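Local atomic coordinates of aerolysin-like protein (Bombina maxima, PDB entry 6LH8), a protein that belongs to the aerolysin family of pore-forming proteins and probably takes part in endolysosome modulation, either forming pores itself or regulating a pore-forming paralog. Residues Lys40-Asp45 against Val113-Asn118; Leu68-Arg73 against Glu79-Thr84; Val126-Gly131 against Glu135-Ile140. All coordinates share one frame; numbering follows the deposited sequence.

Contact 1 (Lys40-Asp45 against Val113-Asn118); sequences KERHFD and VILTRN
Arg117 reaches from strand 110-130 to the backbone of Asp45 on strand 41-53. From CB, a chi1 of 66° and an extended run from CG to NE carry the guanidinium across to Asp45, and on the way the side chain packs on Gln144, Ser145 and Ile147 of strand 133-154, which lies between the two strands of the contact. NE makes a salt bridge with Glu119. NH1 donates a nearly straight hydrogen bond to Asp45 O (3.0 Å, 160° at the hydrogen), with the oxygen close to the guanidinium plane. A water takes a hydrogen bond from Arg117 NH2 at 3.1 Å and gives one to the same Asp45 O. Two residues earlier on the strand, Leu115 supplies the apolar part: its CD2 lies 4.2 Å from Phe44 CZ, and its CD1 lies 3.8 Å from Arg42 NH1, whose charge is paired with Asp23. The segment axes pass 11.4 Å apart, as for next-but-one strands of a sheet, so side chains and a water do the joining. NE pairs with Glu119 while NH1 and NH2 serve the Asp45 carbonyl, directly and through water; the bond to Asp45 uses its backbone, not its carboxylate.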
ATOM      1  N   LYS A  40      23.274   5.526  -8.459  1.00 34.15           N
ATOM      2  CA  LYS A  40      23.300   4.075  -8.602  1.00 34.06           C
ATOM      3  C   LYS A  40      21.948   3.461  -8.261  1.00 31.76           C
ATOM      4  O   LYS A  40      21.511   2.508  -8.911  1.00 30.54           O
ATOM      5  CB  LYS A  40      24.385   3.484  -7.703  1.00 31.25           C
ATOM      6  CG  LYS A  40      25.801   3.865  -8.110  1.00 44.21           C
ATOM      7  CD  LYS A  40      26.644   2.622  -8.390  1.00 52.19           C
ATOM      8  CE  LYS A  40      27.915   2.984  -9.131  1.00 50.08           C
ATOM      9  NZ  LYS A  40      28.724   3.941  -8.326  1.00 55.22           N
ATOM     10  N   GLU A  41      21.304   3.964  -7.214  1.00 30.85           N
ATOM     11  CA  GLU A  41      20.014   3.466  -6.763  1.00 28.13           C
ATOM     12  C   GLU A  41      19.200   4.649  -6.277  1.00 30.80           C
ATOM     13  O   GLU A  41      19.759   5.656  -5.834  1.00 29.25           O
ATOM     14  CB  GLU A  41      20.141   2.458  -5.624  1.00 31.76           C
ATOM     15  CG  GLU A  41      21.077   1.306  -5.882  1.00 36.22           C
ATOM     16  CD  GLU A  41      21.470   0.604  -4.605  1.00 42.66           C
ATOM     17  OE1 GLU A  41      21.973   1.289  -3.683  1.00 40.78           O
ATOM     18  OE2 GLU A  41      21.255  -0.626  -4.524  1.00 44.72           O
ATOM     19  N   ARG A  42      17.881   4.530  -6.378  1.00 23.02           N
ATOM     20  CA  ARG A  42      16.979   5.502  -5.773  1.00 24.12           C
ATOM     21  C   ARG A  42      16.191   4.814  -4.668  1.00 20.87           C
ATOM     22  O   ARG A  42      15.868   3.633  -4.770  1.00 23.32           O
ATOM     23  CB  ARG A  42      16.026   6.110  -6.802  1.00 24.80           C
ATOM     24  CG  ARG A  42      15.822   7.575  -6.562  1.00 33.34           C
ATOM     25  CD  ARG A  42      15.164   8.266  -7.729  1.00 26.00           C
ATOM     26  NE  ARG A  42      14.087   9.073  -7.199  1.00 27.55           N
ATOM     27  CZ  ARG A  42      13.359   9.917  -7.909  1.00 28.33           C
ATOM     28  NH1 ARG A  42      13.605  10.088  -9.205  1.00 26.46           N
ATOM     29  NH2 ARG A  42      12.395  10.585  -7.314  1.00 28.41           N
ATOM     30  N   HIS A  43      15.897   5.555  -3.602  1.00 20.86           N
ATOM     31  CA  HIS A  43      15.209   5.012  -2.443  1.00 23.69           C
ATOM     32  C   HIS A  43      13.864   5.703  -2.308  1.00 23.09           C
ATOM     33  O   HIS A  43      13.794   6.934  -2.348  1.00 23.36           O
ATOM     34  CB  HIS A  43      16.047   5.221  -1.170  1.00 24.16           C
ATOM     35  CG  HIS A  43      17.445   4.689  -1.281  1.00 25.85           C
ATOM     36  ND1 HIS A  43      17.830   3.498  -0.708  1.00 31.68           N
ATOM     37  CD2 HIS A  43      18.539   5.181  -1.908  1.00 26.72           C
ATOM     38  CE1 HIS A  43      19.111   3.284  -0.963  1.00 29.45           C
ATOM     39  NE2 HIS A  43      19.561   4.283  -1.695  1.00 28.72           N
ATOM     40  N   PHE A  44      12.807   4.910  -2.155  1.00 23.95           N
ATOM     41  CA  PHE A  44      11.450   5.423  -2.059  1.00 24.74           C
ATOM     42  C   PHE A  44      10.767   4.856  -0.823  1.00 27.40           C
ATOM     43  O   PHE A  44      11.042   3.733  -0.397  1.00 26.24           O
ATOM     44  CB  PHE A  44      10.606   5.051  -3.283  1.00 22.68           C
ATOM     45  CG  PHE A  44      11.157   5.540  -4.585  1.00 24.01           C
ATOM     46  CD1 PHE A  44      12.056   4.769  -5.302  1.00 24.00           C
ATOM     47  CD2 PHE A  44      10.728   6.741  -5.127  1.00 25.95           C
ATOM     48  CE1 PHE A  44      12.539   5.215  -6.526  1.00 23.83           C
ATOM     49  CE2 PHE A  44      11.197   7.186  -6.333  1.00 30.46           C
ATOM     50  CZ  PHE A  44      12.106   6.429  -7.038  1.00 26.39           C
ATOM     51  N   ASP A  45       9.855   5.635  -0.263  1.00 25.32           N
ATOM     52  CA  ASP A  45       8.965   5.108   0.756  1.00 24.33           C
ATOM     53  C   ASP A  45       7.804   4.392   0.081  1.00 27.26           C
ATOM     54  O   ASP A  45       7.256   4.879  -0.911  1.00 28.40           O
ATOM     55  CB  ASP A  45       8.441   6.230   1.647  1.00 25.78           C
ATOM     56  CG  ASP A  45       9.474   6.710   2.642  1.00 35.08           C
ATOM     57  OD1 ASP A  45      10.539   6.063   2.771  1.00 34.13           O
ATOM     58  OD2 ASP A  45       9.213   7.735   3.298  1.00 44.01           O
ATOM     59  N   VAL A 113      14.518   7.309 -17.682  1.00 32.91           N
ATOM     60  CA  VAL A 113      14.019   6.363 -16.688  1.00 27.75           C
ATOM     61  C   VAL A 113      12.630   6.824 -16.269  1.00 24.95           C
ATOM     62  O   VAL A 113      12.474   7.937 -15.760  1.00 26.48           O
ATOM     63  CB  VAL A 113      14.940   6.272 -15.459  1.00 30.81           C
ATOM     64  CG1 VAL A 113      14.585   5.042 -14.646  1.00 26.42           C
ATOM     65  CG2 VAL A 113      16.401   6.243 -15.865  1.00 34.09           C
ATOM     66  N   ILE A 114      11.635   5.961 -16.461  1.00 29.30           N
ATOM     67  CA  ILE A 114      10.259   6.207 -16.041  1.00 26.99           C
ATOM     68  C   ILE A 114       9.989   5.296 -14.855  1.00 21.85           C
ATOM     69  O   ILE A 114      10.122   4.070 -14.966  1.00 23.10           O
ATOM     70  CB  ILE A 114       9.249   5.931 -17.167  1.00 25.41           C
ATOM     71  CG1 ILE A 114       9.606   6.731 -18.421  1.00 28.02           C
ATOM     72  CG2 ILE A 114       7.813   6.233 -16.669  1.00 24.55           C
ATOM     73  CD1 ILE A 114       9.376   8.207 -18.291  1.00 33.60           C
ATOM     74  N   LEU A 115       9.637   5.889 -13.718  1.00 20.70           N
ATOM     75  CA  LEU A 115       9.416   5.152 -12.481  1.00 21.40           C
ATOM     76  C   LEU A 115       7.918   5.066 -12.211  1.00 18.86           C
ATOM     77  O   LEU A 115       7.255   6.099 -12.091  1.00 20.49           O
ATOM     78  CB  LEU A 115      10.140   5.843 -11.324  1.00 20.28           C
ATOM     79  CG  LEU A 115      11.644   5.861 -11.607  1.00 27.06           C
ATOM     80  CD1 LEU A 115      12.278   7.177 -11.207  1.00 29.80           C
ATOM     81  CD2 LEU A 115      12.311   4.712 -10.890  1.00 26.37           C
ATOM     82  N   THR A 116       7.383   3.843 -12.125  1.00 16.66           N
ATOM     83  CA  THR A 116       5.950   3.657 -11.897  1.00 17.57           C
ATOM     84  C   THR A 116       5.697   2.659 -10.779  1.00 19.56           C
ATOM     85  O   THR A 116       6.542   1.821 -10.464  1.00 21.74           O
ATOM     86  CB  THR A 116       5.217   3.143 -13.145  1.00 17.93           C
ATOM     87  OG1 THR A 116       5.808   1.905 -13.571  1.00 22.35           O
ATOM     88  CG2 THR A 116       5.258   4.157 -14.263  1.00 20.02           C
ATOM     89  N   ARG A 117       4.500   2.743 -10.189  1.00 19.78           N
ATOM     90  CA  ARG A 117       4.052   1.699  -9.271  1.00 19.01           C
ATOM     91  C   ARG A 117       2.535   1.600  -9.310  1.00 22.14           C
ATOM     92  O   ARG A 117       1.839   2.560  -9.649  1.00 22.83           O
ATOM     93  CB  ARG A 117       4.540   1.939  -7.838  1.00 21.61           C
ATOM     94  CG  ARG A 117       3.976   3.138  -7.148  1.00 20.82           C
ATOM     95  CD  ARG A 117       4.511   3.237  -5.707  1.00 23.47           C
ATOM     96  NE  ARG A 117       4.323   4.580  -5.158  1.00 24.40           N
ATOM     97  CZ  ARG A 117       5.009   5.073  -4.131  1.00 23.06           C
ATOM     98  NH1 ARG A 117       5.947   4.340  -3.532  1.00 23.04           N
ATOM     99  NH2 ARG A 117       4.756   6.299  -3.696  1.00 29.66           N
ATOM    100  N   ASN A 118       2.033   0.424  -8.948  1.00 20.30           N
ATOM    101  CA  ASN A 118       0.596   0.221  -8.802  1.00 21.54           C
ATOM    102  C   ASN A 118       0.141   0.788  -7.471  1.00 24.16           C
ATOM    103  O   ASN A 118       0.836   0.668  -6.461  1.00 22.60           O
ATOM    104  CB  ASN A 118       0.235  -1.268  -8.859  1.00 24.09           C
ATOM    105  CG  ASN A 118       0.514  -1.901 -10.217  1.00 34.27           C
ATOM    106  OD1 ASN A 118       0.389  -1.257 -11.259  1.00 38.38           O
ATOM    107  ND2 ASN A 118       0.879  -3.181 -10.205  1.00 40.20           N
TER
HETATM  108  O   HOH W   1       7.263   7.566  -2.442  1.00 37.79           O

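Contact 2 (Leu68-Arg73 against Glu79-Thr84); sequences LEPKHR and EPITFT
Glu79 O is gripped by both terminal nitrogens of Arg73. NH1 gives the stronger bond (Arg73 NH1 to Glu79 O 2.8 Å, 156° at the hydrogen), with the oxygen near the guanidinium plane although the donor stands above the plane of the carbonyl; the second bond, from Arg73 NH2, is weak at 3.4 Å. Bends at chi2 and chi3 (-69° and -53°) curl the arginine back toward the strand. Ile81 CD1 lies over one face of the guanidinium, 3.5 Å from Arg73 NH2, while NE is held by a salt bridge to Glu93, so the group is fixed through its face and at several nitrogens. Further along, Leu68 and Ile81 form an antiparallel hydrogen-bonded pair: Leu68 N donates to Ile81 O at 3.0 Å, and Ile81 N returns a bond to Leu68 O at 2.9 Å. Around this pair the packing is apolar. Ile81 CG1 meets Pro70 CG at 3.8 Å, the two side chains crossing at about a right angle, and Leu68 CG comes to the edge of the Phe83 ring, 4.0 Å from CE2. Ile81 CG2 lies over one face of that same ring. On the outer side, Glu69 runs alongside Pro80 and points the same way, its CG against the proline CG. Leu68 and Phe83 also rest on Ile52 of strand 41-53, packing this short pair onto the long sheet. The arrangement is a two-stranded antiparallel beta hairpin, strands 65-68 and 81-84, with a long connecting loop braced across its interior by the bonds from Arg73 to Glu79 O.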
ATOM      1  N   LEU A  68      -7.410  -7.907  13.082  1.00 24.50           N
ATOM      2  CA  LEU A  68      -7.568  -8.613  11.821  1.00 28.89           C
ATOM      3  C   LEU A  68      -6.223  -8.757  11.132  1.00 30.14           C
ATOM      4  O   LEU A  68      -5.255  -8.058  11.443  1.00 25.73           O
ATOM      5  CB  LEU A  68      -8.588  -7.945  10.887  1.00 32.33           C
ATOM      6  CG  LEU A  68      -8.452  -6.529  10.338  1.00 30.27           C
ATOM      7  CD1 LEU A  68      -7.497  -6.469   9.150  1.00 28.74           C
ATOM      8  CD2 LEU A  68      -9.840  -6.058   9.905  1.00 25.23           C
ATOM      9  N   GLU A  69      -6.185  -9.701  10.195  1.00 26.23           N
ATOM     10  CA  GLU A  69      -4.992 -10.023   9.422  1.00 30.76           C
ATOM     11  C   GLU A  69      -5.222  -9.656   7.963  1.00 28.45           C
ATOM     12  O   GLU A  69      -5.939 -10.372   7.247  1.00 30.41           O
ATOM     13  CB  GLU A  69      -4.662 -11.508   9.561  1.00 34.59           C
ATOM     14  CG  GLU A  69      -4.432 -11.914  11.001  1.00 37.61           C
ATOM     15  CD  GLU A  69      -4.068 -13.367  11.131  1.00 44.02           C
ATOM     16  OE1 GLU A  69      -3.054 -13.775  10.527  1.00 48.50           O
ATOM     17  OE2 GLU A  69      -4.802 -14.098  11.829  1.00 46.89           O
ATOM     18  N   PRO A  70      -4.663  -8.548   7.488  1.00 23.88           N
ATOM     19  CA  PRO A  70      -4.885  -8.137   6.101  1.00 24.54           C
ATOM     20  C   PRO A  70      -4.274  -9.121   5.118  1.00 26.82           C
ATOM     21  O   PRO A  70      -3.439  -9.958   5.471  1.00 28.54           O
ATOM     22  CB  PRO A  70      -4.177  -6.780   6.012  1.00 24.55           C
ATOM     23  CG  PRO A  70      -4.015  -6.329   7.422  1.00 27.25           C
ATOM     24  CD  PRO A  70      -3.858  -7.570   8.238  1.00 26.38           C
ATOM     25  N   LYS A  71      -4.712  -9.003   3.859  1.00 28.79           N
ATOM     26  CA  LYS A  71      -4.102  -9.757   2.765  1.00 31.22           C
ATOM     27  C   LYS A  71      -2.779  -9.142   2.321  1.00 35.75           C
ATOM     28  O   LYS A  71      -1.820  -9.871   2.040  1.00 36.31           O
ATOM     29  CB  LYS A  71      -5.052  -9.836   1.562  1.00 32.51           C
ATOM     30  CG  LYS A  71      -6.419 -10.441   1.846  1.00 35.84           C
ATOM     31  CD  LYS A  71      -7.082 -10.984   0.572  1.00 38.55           C
ATOM     32  CE  LYS A  71      -7.099  -9.958  -0.554  1.00 40.01           C
ATOM     33  NZ  LYS A  71      -8.125 -10.283  -1.598  1.00 41.60           N
ATOM     34  N   HIS A  72      -2.718  -7.815   2.221  1.00 29.26           N
ATOM     35  CA  HIS A  72      -1.568  -7.108   1.662  1.00 31.06           C
ATOM     36  C   HIS A  72      -0.726  -6.519   2.787  1.00 34.45           C
ATOM     37  O   HIS A  72      -1.207  -5.670   3.540  1.00 27.94           O
ATOM     38  CB  HIS A  72      -2.027  -6.003   0.711  1.00 33.77           C
ATOM     39  CG  HIS A  72      -2.978  -6.483  -0.337  1.00 34.32           C
ATOM     40  ND1 HIS A  72      -2.614  -7.399  -1.298  1.00 38.70           N
ATOM     41  CD2 HIS A  72      -4.279  -6.186  -0.570  1.00 33.90           C
ATOM     42  CE1 HIS A  72      -3.650  -7.650  -2.080  1.00 41.52           C
ATOM     43  NE2 HIS A  72      -4.673  -6.929  -1.659  1.00 39.23           N
ATOM     44  N   ARG A  73       0.530  -6.955   2.888  1.00 30.19           N
ATOM     45  CA  ARG A  73       1.412  -6.542   3.972  1.00 32.26           C
ATOM     46  C   ARG A  73       2.778  -6.170   3.409  1.00 33.14           C
ATOM     47  O   ARG A  73       3.103  -6.469   2.260  1.00 36.83           O
ATOM     48  CB  ARG A  73       1.576  -7.648   5.029  1.00 34.25           C
ATOM     49  CG  ARG A  73       0.280  -8.229   5.576  1.00 31.75           C
ATOM     50  CD  ARG A  73      -0.467  -7.221   6.426  1.00 31.22           C
ATOM     51  NE  ARG A  73       0.366  -6.639   7.476  1.00 35.36           N
ATOM     52  CZ  ARG A  73       0.496  -7.150   8.698  1.00 34.43           C
ATOM     53  NH1 ARG A  73      -0.150  -8.263   9.023  1.00 32.55           N
ATOM     54  NH2 ARG A  73       1.267  -6.547   9.593  1.00 40.43           N
ATOM     55  N   GLU A  79       1.925 -10.470  11.791  1.00 40.42           N
ATOM     56  CA  GLU A  79       1.116 -10.333  12.986  1.00 40.18           C
ATOM     57  C   GLU A  79      -0.143  -9.513  12.691  1.00 39.79           C
ATOM     58  O   GLU A  79      -0.139  -8.644  11.816  1.00 37.73           O
ATOM     59  CB  GLU A  79       1.921  -9.667  14.099  1.00 44.87           C
ATOM     60  CG  GLU A  79       2.864 -10.616  14.826  1.00 50.13           C
ATOM     61  CD  GLU A  79       2.128 -11.743  15.528  1.00 52.16           C
ATOM     62  OE1 GLU A  79       2.051 -12.852  14.959  1.00 54.00           O
ATOM     63  OE2 GLU A  79       1.625 -11.516  16.652  1.00 52.16           O
ATOM     64  N   PRO A  80      -1.230  -9.775  13.409  1.00 37.39           N
ATOM     65  CA  PRO A  80      -2.467  -9.028  13.174  1.00 31.09           C
ATOM     66  C   PRO A  80      -2.322  -7.555  13.518  1.00 32.38           C
ATOM     67  O   PRO A  80      -1.505  -7.156  14.353  1.00 31.80           O
ATOM     68  CB  PRO A  80      -3.479  -9.712  14.103  1.00 35.01           C
ATOM     69  CG  PRO A  80      -2.888 -11.072  14.373  1.00 38.13           C
ATOM     70  CD  PRO A  80      -1.416 -10.855  14.393  1.00 36.73           C
ATOM     71  N   ILE A  81      -3.137  -6.748  12.854  1.00 27.76           N
ATOM     72  CA  ILE A  81      -3.321  -5.341  13.196  1.00 30.18           C
ATOM     73  C   ILE A  81      -4.409  -5.259  14.254  1.00 26.84           C
ATOM     74  O   ILE A  81      -5.462  -5.887  14.107  1.00 28.50           O
ATOM     75  CB  ILE A  81      -3.723  -4.523  11.954  1.00 27.95           C
ATOM     76  CG1 ILE A  81      -2.819  -4.834  10.755  1.00 35.48           C
ATOM     77  CG2 ILE A  81      -3.781  -3.020  12.285  1.00 30.03           C
ATOM     78  CD1 ILE A  81      -1.353  -4.738  11.040  1.00 34.75           C
ATOM     79  N   THR A  82      -4.184  -4.465  15.301  1.00 22.75           N
ATOM     80  CA  THR A  82      -5.188  -4.238  16.335  1.00 25.83           C
ATOM     81  C   THR A  82      -5.716  -2.815  16.208  1.00 24.21           C
ATOM     82  O   THR A  82      -4.993  -1.851  16.469  1.00 25.57           O
ATOM     83  CB  THR A  82      -4.615  -4.473  17.728  1.00 31.12           C
ATOM     84  OG1 THR A  82      -4.097  -5.805  17.802  1.00 35.37           O
ATOM     85  CG2 THR A  82      -5.704  -4.302  18.790  1.00 33.69           C
ATOM     86  N   PHE A  83      -6.969  -2.686  15.792  1.00 21.57           N
ATOM     87  CA  PHE A  83      -7.675  -1.416  15.872  1.00 21.75           C
ATOM     88  C   PHE A  83      -8.401  -1.327  17.209  1.00 22.13           C
ATOM     89  O   PHE A  83      -8.726  -2.333  17.834  1.00 25.15           O
ATOM     90  CB  PHE A  83      -8.684  -1.273  14.731  1.00 20.48           C
ATOM     91  CG  PHE A  83      -8.089  -1.431  13.348  1.00 20.88           C
ATOM     92  CD1 PHE A  83      -7.393  -0.394  12.760  1.00 22.42           C
ATOM     93  CD2 PHE A  83      -8.275  -2.600  12.624  1.00 23.31           C
ATOM     94  CE1 PHE A  83      -6.861  -0.527  11.476  1.00 22.60           C
ATOM     95  CE2 PHE A  83      -7.742  -2.753  11.336  1.00 22.70           C
ATOM     96  CZ  PHE A  83      -7.033  -1.708  10.762  1.00 23.95           C
ATOM     97  N   THR A  84      -8.659  -0.102  17.649  1.00 18.85           N
ATOM     98  CA  THR A  84      -9.498   0.141  18.819  1.00 19.43           C
ATOM     99  C   THR A  84     -10.594   1.099  18.381  1.00 22.25           C
ATOM    100  O   THR A  84     -10.301   2.228  17.978  1.00 22.27           O
ATOM    101  CB  THR A  84      -8.689   0.712  19.988  1.00 25.89           C
ATOM    102  OG1 THR A  84      -7.732  -0.258  20.411  1.00 25.38           O
ATOM    103  CG2 THR A  84      -9.599   1.045  21.175  1.00 22.84           C
TER

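Contact 3 (Val126-Gly131 against Glu135-Ile140); sequences VEISVG and ETATYI
The first torsion of Val126 (chi1 -174°, CG1 opposite the backbone N) sets CG2 beside that N and against Tyr139 CB at 3.5 Å. Tyr139's own chi1 of 161° leads its ring away from Val126, so that OH reaches His50 and hydrogen-bonds it. The backbones beside them form an antiparallel ladder. Val126 and Ala137 are a hydrogen-bonded pair, with Ala137 N to Val126 O at 2.7 Å and Val126 N to Ala137 O at 2.8 Å. Ile128 and Glu135 make the next such pair, including a nearly straight bond from Ile128 N to Glu135 O of 2.8 Å. On the face with Val126 and Ile128, Ala137 CB faces both from the other strand, 4.3 Å from Val126 CB and 4.4 Å from Ile128 CG1. Glu135 starts on this face too, but its end leads away: OE1 accepts from Thr136 N through its anti lone pair, and OE2 is hydrogen-bonded to Thr58. On the other face Glu127 and Thr136, the intervening non-hydrogen-bonded pair, lie side by side, and a water joins Glu127 OE2 to Thr136 OG1. Strand pairing therefore rests on backbone bonds that do not depend on side-chain identity, while the two faces differ in character, one mainly aliphatic with Val126, Ile128 and Ala137, the other carrying Glu127 and Thr136 bridged by a water.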
ATOM      1  N   VAL A 126     -16.418  -6.695   7.397  1.00 16.55           N
ATOM      2  CA  VAL A 126     -15.800  -7.328   8.560  1.00 17.56           C
ATOM      3  C   VAL A 126     -16.912  -7.641   9.545  1.00 19.05           C
ATOM      4  O   VAL A 126     -17.531  -6.724  10.101  1.00 19.75           O
ATOM      5  CB  VAL A 126     -14.721  -6.453   9.209  1.00 18.31           C
ATOM      6  CG1 VAL A 126     -14.041  -7.232  10.313  1.00 22.43           C
ATOM      7  CG2 VAL A 126     -13.677  -6.010   8.165  1.00 17.67           C
ATOM      8  N   GLU A 127     -17.180  -8.926   9.761  1.00 21.79           N
ATOM      9  CA  GLU A 127     -18.193  -9.306  10.730  1.00 21.75           C
ATOM     10  C   GLU A 127     -17.571  -9.287  12.123  1.00 21.48           C
ATOM     11  O   GLU A 127     -16.533  -9.913  12.362  1.00 24.03           O
ATOM     12  CB  GLU A 127     -18.803 -10.667  10.365  1.00 24.54           C
ATOM     13  CG  GLU A 127     -19.693 -10.556   9.123  1.00 30.07           C
ATOM     14  CD  GLU A 127     -20.433 -11.833   8.770  1.00 36.56           C
ATOM     15  OE1 GLU A 127     -20.009 -12.914   9.223  1.00 36.30           O
ATOM     16  OE2 GLU A 127     -21.437 -11.748   8.029  1.00 37.08           O
ATOM     17  N   ILE A 128     -18.170  -8.496  13.016  1.00 20.07           N
ATOM     18  CA  ILE A 128     -17.680  -8.264  14.368  1.00 23.82           C
ATOM     19  C   ILE A 128     -18.733  -8.786  15.326  1.00 24.30           C
ATOM     20  O   ILE A 128     -19.922  -8.538  15.132  1.00 22.67           O
ATOM     21  CB  ILE A 128     -17.441  -6.759  14.623  1.00 22.55           C
ATOM     22  CG1 ILE A 128     -16.336  -6.217  13.710  1.00 27.14           C
ATOM     23  CG2 ILE A 128     -17.185  -6.478  16.105  1.00 32.35           C
ATOM     24  CD1 ILE A 128     -15.113  -7.052  13.700  1.00 28.06           C
ATOM     25  N   SER A 129     -18.310  -9.487  16.368  1.00 26.36           N
ATOM     26  CA  SER A 129     -19.221  -9.775  17.463  1.00 25.29           C
ATOM     27  C   SER A 129     -18.504  -9.507  18.777  1.00 23.73           C
ATOM     28  O   SER A 129     -17.347  -9.899  18.949  1.00 25.56           O
ATOM     29  CB  SER A 129     -19.735 -11.212  17.402  1.00 30.36           C
ATOM     30  OG  SER A 129     -18.743 -12.117  17.822  1.00 37.39           O
ATOM     31  N   VAL A 130     -19.175  -8.798  19.673  1.00 26.53           N
ATOM     32  CA  VAL A 130     -18.681  -8.541  21.019  1.00 27.07           C
ATOM     33  C   VAL A 130     -19.847  -8.840  21.954  1.00 27.75           C
ATOM     34  O   VAL A 130     -20.853  -8.121  21.955  1.00 26.34           O
ATOM     35  CB  VAL A 130     -18.148  -7.107  21.199  1.00 29.91           C
ATOM     36  CG1 VAL A 130     -19.105  -6.076  20.625  1.00 31.14           C
ATOM     37  CG2 VAL A 130     -17.871  -6.816  22.665  1.00 34.71           C
ATOM     38  N   GLY A 131     -19.735  -9.925  22.713  1.00 27.59           N
ATOM     39  CA  GLY A 131     -20.892 -10.355  23.490  1.00 27.47           C
ATOM     40  C   GLY A 131     -22.029 -10.683  22.546  1.00 25.39           C
ATOM     41  O   GLY A 131     -21.858 -11.417  21.571  1.00 28.02           O
ATOM     42  N   GLU A 135     -22.055  -6.617  14.402  1.00 21.52           N
ATOM     43  CA  GLU A 135     -21.915  -5.497  13.485  1.00 18.77           C
ATOM     44  C   GLU A 135     -21.167  -5.978  12.253  1.00 20.08           C
ATOM     45  O   GLU A 135     -20.373  -6.910  12.322  1.00 21.39           O
ATOM     46  CB  GLU A 135     -21.157  -4.327  14.136  1.00 20.42           C
ATOM     47  CG  GLU A 135     -21.067  -3.088  13.245  1.00 18.51           C
ATOM     48  CD  GLU A 135     -22.429  -2.521  12.955  1.00 22.99           C
ATOM     49  OE1 GLU A 135     -23.072  -2.968  11.979  1.00 23.05           O
ATOM     50  OE2 GLU A 135     -22.890  -1.650  13.728  1.00 23.87           O
ATOM     51  N   THR A 136     -21.420  -5.340  11.117  1.00 19.65           N
ATOM     52  CA  THR A 136     -20.584  -5.555   9.943  1.00 19.25           C
ATOM     53  C   THR A 136     -19.870  -4.237   9.672  1.00 16.52           C
ATOM     54  O   THR A 136     -20.486  -3.274   9.207  1.00 17.56           O
ATOM     55  CB  THR A 136     -21.406  -6.020   8.749  1.00 24.98           C
ATOM     56  OG1 THR A 136     -22.115  -7.217   9.103  1.00 23.10           O
ATOM     57  CG2 THR A 136     -20.493  -6.298   7.565  1.00 22.46           C
ATOM     58  N   ALA A 137     -18.583  -4.188  10.013  1.00 16.20           N
ATOM     59  CA  ALA A 137     -17.751  -3.032   9.726  1.00 16.94           C
ATOM     60  C   ALA A 137     -17.220  -3.136   8.297  1.00 16.82           C
ATOM     61  O   ALA A 137     -17.511  -4.093   7.570  1.00 18.22           O
ATOM     62  CB  ALA A 137     -16.624  -2.930  10.755  1.00 20.13           C
ATOM     63  N   THR A 138     -16.441  -2.142   7.875  1.00 16.10           N
ATOM     64  CA  THR A 138     -15.817  -2.156   6.555  1.00 17.35           C
ATOM     65  C   THR A 138     -14.326  -1.889   6.696  1.00 17.80           C
ATOM     66  O   THR A 138     -13.919  -0.889   7.295  1.00 19.25           O
ATOM     67  CB  THR A 138     -16.439  -1.115   5.618  1.00 15.53           C
ATOM     68  OG1 THR A 138     -17.830  -1.399   5.453  1.00 18.45           O
ATOM     69  CG2 THR A 138     -15.763  -1.181   4.248  1.00 18.43           C
ATOM     70  N   TYR A 139     -13.523  -2.789   6.143  1.00 16.41           N
ATOM     71  CA  TYR A 139     -12.069  -2.678   6.123  1.00 18.07           C
ATOM     72  C   TYR A 139     -11.654  -2.059   4.799  1.00 17.62           C
ATOM     73  O   TYR A 139     -12.226  -2.382   3.757  1.00 17.74           O
ATOM     74  CB  TYR A 139     -11.423  -4.065   6.295  1.00 17.42           C
ATOM     75  CG  TYR A 139      -9.974  -4.127   5.853  1.00 18.45           C
ATOM     76  CD1 TYR A 139      -8.952  -3.648   6.679  1.00 18.59           C
ATOM     77  CD2 TYR A 139      -9.624  -4.663   4.611  1.00 18.60           C
ATOM     78  CE1 TYR A 139      -7.609  -3.696   6.263  1.00 18.46           C
ATOM     79  CE2 TYR A 139      -8.291  -4.716   4.194  1.00 21.19           C
ATOM     80  CZ  TYR A 139      -7.292  -4.234   5.025  1.00 21.54           C
ATOM     81  OH  TYR A 139      -5.968  -4.294   4.614  1.00 21.69           O
ATOM     82  N   ILE A 140     -10.684  -1.149   4.845  1.00 18.37           N
ATOM     83  CA  ILE A 140     -10.173  -0.471   3.657  1.00 18.16           C
ATOM     84  C   ILE A 140      -8.657  -0.604   3.645  1.00 19.05           C
ATOM     85  O   ILE A 140      -7.992  -0.347   4.659  1.00 21.14           O
ATOM     86  CB  ILE A 140     -10.572   1.020   3.623  1.00 18.73           C
ATOM     87  CG1 ILE A 140     -12.095   1.203   3.697  1.00 19.14           C
ATOM     88  CG2 ILE A 140     -10.021   1.684   2.364  1.00 21.76           C
ATOM     89  CD1 ILE A 140     -12.521   2.628   4.052  1.00 24.90           C
TER
HETATM   90  O   HOH W   2     -22.682  -9.412   7.282  1.00 41.35           O

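Contacts 1 and 3 both use strand 110-130 and belong to the same long sheet, but lie on opposite sides of the chain's centre, about 37 Å apart between centres. Contact 1 is a surface contact that spans an intervening strand, so it relies on side chains, among them a long arginine, and a water, whereas contact 3 joins direct neighbours through their backbones. Contact 2, in a separate hairpin, mixes both modes, pairing backbones at one end and using an arginine at the other. Contacts 2 and 3 are partly buried and touch each other: Pro70 CB approaches Tyr139 OH at 3.4 Å, and Leu68 meets both Tyr139 and Val126, so the loop and hairpin pack against the sheet there.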